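Long-range contact in putative methyltransferase (Emericella variicolor, PDB 7DMB), which probably transfers methyl groups from S-adenosyl-L-methionine as a trans-acting methyltransferase of calbistrin biosynthesis, and is seen here with the product S-adenosyl-L-homocysteine bound: residues Gly225-Ser230 and Tyr252-Tyr257. Residues are numbered along the deposited sequence; the frame is centred on the assembly and turned at random.
Sequences GKQLYS and YDNVEY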
loop_
_atom_site.group_PDB
_atom_site.type_symbol
_atom_site.label_atom_id
_atom_site.label_comp_id
_atom_site.label_asym_id
_atom_site.label_seq_id
_atom_site.Cartn_x
_atom_site.Cartn_y
_atom_site.Cartn_z
ATOM N N GLY A 225 18.575 23.782 -1.487
ATOM C CA GLY A 225 20.013 23.640 -1.347
ATOM C C GLY A 225 20.482 22.646 -0.303
ATOM O O GLY A 225 21.695 22.575 -0.046
ATOM N N LYS A 226 19.576 21.874 0.310
ATOM C CA LYS A 226 19.960 20.842 1.271
ATOM C C LYS A 226 19.336 19.520 0.853
ATOM O O LYS A 226 18.105 19.403 0.785
ATOM C CB LYS A 226 19.550 21.223 2.703
ATOM C CG LYS A 226 20.516 22.223 3.373
ATOM C CD LYS A 226 21.631 21.514 4.150
ATOM C CE LYS A 226 22.976 22.255 4.041
ATOM N NZ LYS A 226 23.876 22.087 5.228
ATOM N N GLN A 227 20.187 18.534 0.568
ATOM C CA GLN A 227 19.777 17.197 0.140
ATOM C C GLN A 227 20.415 16.184 1.079
ATOM O O GLN A 227 21.640 16.021 1.082
ATOM C CB GLN A 227 20.170 16.944 -1.316
ATOM C CG GLN A 227 19.556 18.007 -2.248
ATOM C CD GLN A 227 19.868 17.767 -3.710
ATOM O OE1 GLN A 227 20.367 16.703 -4.080
ATOM N NE2 GLN A 227 19.567 18.751 -4.551
ATOM N N LEU A 228 19.585 15.521 1.891
ATOM C CA LEU A 228 20.095 14.689 2.979
ATOM C C LEU A 228 20.341 13.249 2.545
ATOM O O LEU A 228 20.185 12.317 3.338
ATOM C CB LEU A 228 19.140 14.713 4.175
ATOM C CG LEU A 228 18.779 16.083 4.740
ATOM C CD1 LEU A 228 17.879 15.959 5.973
ATOM C CD2 LEU A 228 20.054 16.863 5.057
ATOM N N TYR A 229 20.744 13.061 1.295
ATOM C CA TYR A 229 21.025 11.745 0.763
ATOM C C TYR A 229 22.096 11.898 -0.299
ATOM O O TYR A 229 22.234 12.964 -0.900
ATOM C CB TYR A 229 19.769 11.091 0.160
ATOM C CG TYR A 229 19.173 11.829 -1.029
ATOM C CD1 TYR A 229 19.303 11.327 -2.321
ATOM C CD2 TYR A 229 18.487 13.029 -0.858
ATOM C CE1 TYR A 229 18.773 12.003 -3.404
ATOM C CE2 TYR A 229 17.937 13.697 -1.932
ATOM C CZ TYR A 229 18.086 13.180 -3.202
ATOM O OH TYR A 229 17.549 13.859 -4.262
ATOM N N SER A 230 22.858 10.831 -0.518
ATOM C CA SER A 230 23.821 10.810 -1.608
ATOM C C SER A 230 23.227 10.225 -2.878
ATOM O O SER A 230 23.623 10.614 -3.983
ATOM C CB SER A 230 25.080 10.017 -1.196
ATOM O OG SER A 230 24.770 8.667 -0.861
ATOM N N TYR A 252 14.470 16.540 -8.266
ATOM C CA TYR A 252 15.434 15.974 -7.327
ATOM C C TYR A 252 16.676 15.432 -8.027
ATOM O O TYR A 252 16.585 14.794 -9.079
ATOM C CB TYR A 252 14.788 14.868 -6.495
ATOM C CG TYR A 252 13.592 15.367 -5.727
ATOM C CD1 TYR A 252 13.755 16.125 -4.580
ATOM C CD2 TYR A 252 12.301 15.101 -6.162
ATOM C CE1 TYR A 252 12.665 16.599 -3.874
ATOM C CE2 TYR A 252 11.197 15.560 -5.456
ATOM C CZ TYR A 252 11.388 16.312 -4.314
ATOM O OH TYR A 252 10.314 16.797 -3.609
ATOM N N ASP A 253 17.838 15.688 -7.427
ATOM C CA ASP A 253 19.120 15.243 -7.954
ATOM C C ASP A 253 19.470 13.856 -7.433
ATOM O O ASP A 253 18.961 13.406 -6.398
ATOM C CB ASP A 253 20.242 16.204 -7.569
ATOM C CG ASP A 253 19.987 17.632 -8.029
ATOM O OD1 ASP A 253 19.273 17.830 -9.035
ATOM O OD2 ASP A 253 20.519 18.560 -7.380
ATOM N N ASN A 254 20.360 13.184 -8.171
ATOM C CA ASN A 254 20.983 11.937 -7.733
ATOM C C ASN A 254 19.959 10.817 -7.545
ATOM O O ASN A 254 20.047 10.023 -6.605
ATOM C CB ASN A 254 21.790 12.150 -6.448
ATOM C CG ASN A 254 22.949 13.124 -6.637
ATOM O OD1 ASN A 254 23.658 13.064 -7.631
ATOM N ND2 ASN A 254 23.138 14.020 -5.679
ATOM N N VAL A 255 18.992 10.736 -8.450
ATOM C CA VAL A 255 18.031 9.638 -8.479
ATOM C C VAL A 255 18.386 8.718 -9.643
ATOM O O VAL A 255 18.671 9.191 -10.749
ATOM C CB VAL A 255 16.588 10.166 -8.592
ATOM C CG1 VAL A 255 15.569 9.048 -8.377
ATOM C CG2 VAL A 255 16.360 11.299 -7.588
ATOM N N GLU A 256 18.400 7.407 -9.393
ATOM C CA GLU A 256 18.518 6.418 -10.457
ATOM C C GLU A 256 17.230 5.613 -10.561
ATOM O O GLU A 256 16.461 5.497 -9.599
ATOM C CB GLU A 256 19.701 5.470 -10.228
ATOM C CG GLU A 256 21.038 6.190 -10.147
ATOM C CD GLU A 256 22.181 5.249 -9.819
ATOM O OE1 GLU A 256 22.342 4.232 -10.535
ATOM O OE2 GLU A 256 22.906 5.525 -8.834
ATOM N N TYR A 257 17.012 5.039 -11.741
ATOM C CA TYR A 257 15.766 4.345 -12.070
ATOM C C TYR A 257 16.143 2.998 -12.689
ATOM O O TYR A 257 16.562 2.934 -13.847
ATOM C CB TYR A 257 14.913 5.199 -13.007
ATOM C CG TYR A 257 14.546 6.565 -12.433
ATOM C CD1 TYR A 257 13.281 6.800 -11.937
ATOM C CD2 TYR A 257 15.472 7.616 -12.386
ATOM C CE1 TYR A 257 12.928 8.026 -11.413
ATOM C CE2 TYR A 257 15.132 8.849 -11.854
ATOM C CZ TYR A 257 13.848 9.048 -11.373
ATOM O OH TYR A 257 13.456 10.260 -10.842
HETATM O O HOH W 1 21.601 14.446 -3.230
#
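Y229 and Q227 each make a direct hydrogen bond to D253, one to its backbone and one to its side chain. The hydroxyl OH of Y229 donates to the carbonyl O of D253 at 2.6 Å. It arrives in the carbonyl plane, with a C=O...donor angle of 148°. With CG of Y229 between its backbone N and carbonyl carbon (chi1 63°), the ring reaches the loop that leads into strand 255-259. The carbonyl O of N254 lies in the ring plane, at the edge, 4.0 Å from CE1 of Y229. Q227 extends fully beyond CG (chi2 -178°), and its side chain crosses that of D253 at about a right angle. NE2 of Q227 gives a nearly straight bond of 3.0 Å to OD2 of D253. The carboxylate is met from above its plane, while OD2 stays close to the amide plane of Q227.

One water adds a further bridge. It donates to OE1 of Q227 and to the backbone O of Y229, and accepts from ND2 of N254 at 2.9 Å. Both ends of the Q227 amide are thus held, which fixes its flip. The same water sits over the centre of the Y229 ring, 3.6 Å above its plane.

The remaining contacts are van der Waals. CB of N254 packs 3.4 Å from the backbone O of S230, and CB of Y252 lies 3.7 Å from OH of Y229. Helix 211-220 packs against both tyrosines: Y229 touches L220, and the Y252 ring stacks on F217.

The contact is at the surface, away from the bound S-adenosyl-L-homocysteine. It ties the chain leading into strand 229-236 to the loop before edge strand 255-259. These parallel neighbours, joined through helix 242-248, form a beta-alpha-beta unit of the Rossmann-like methyltransferase fold.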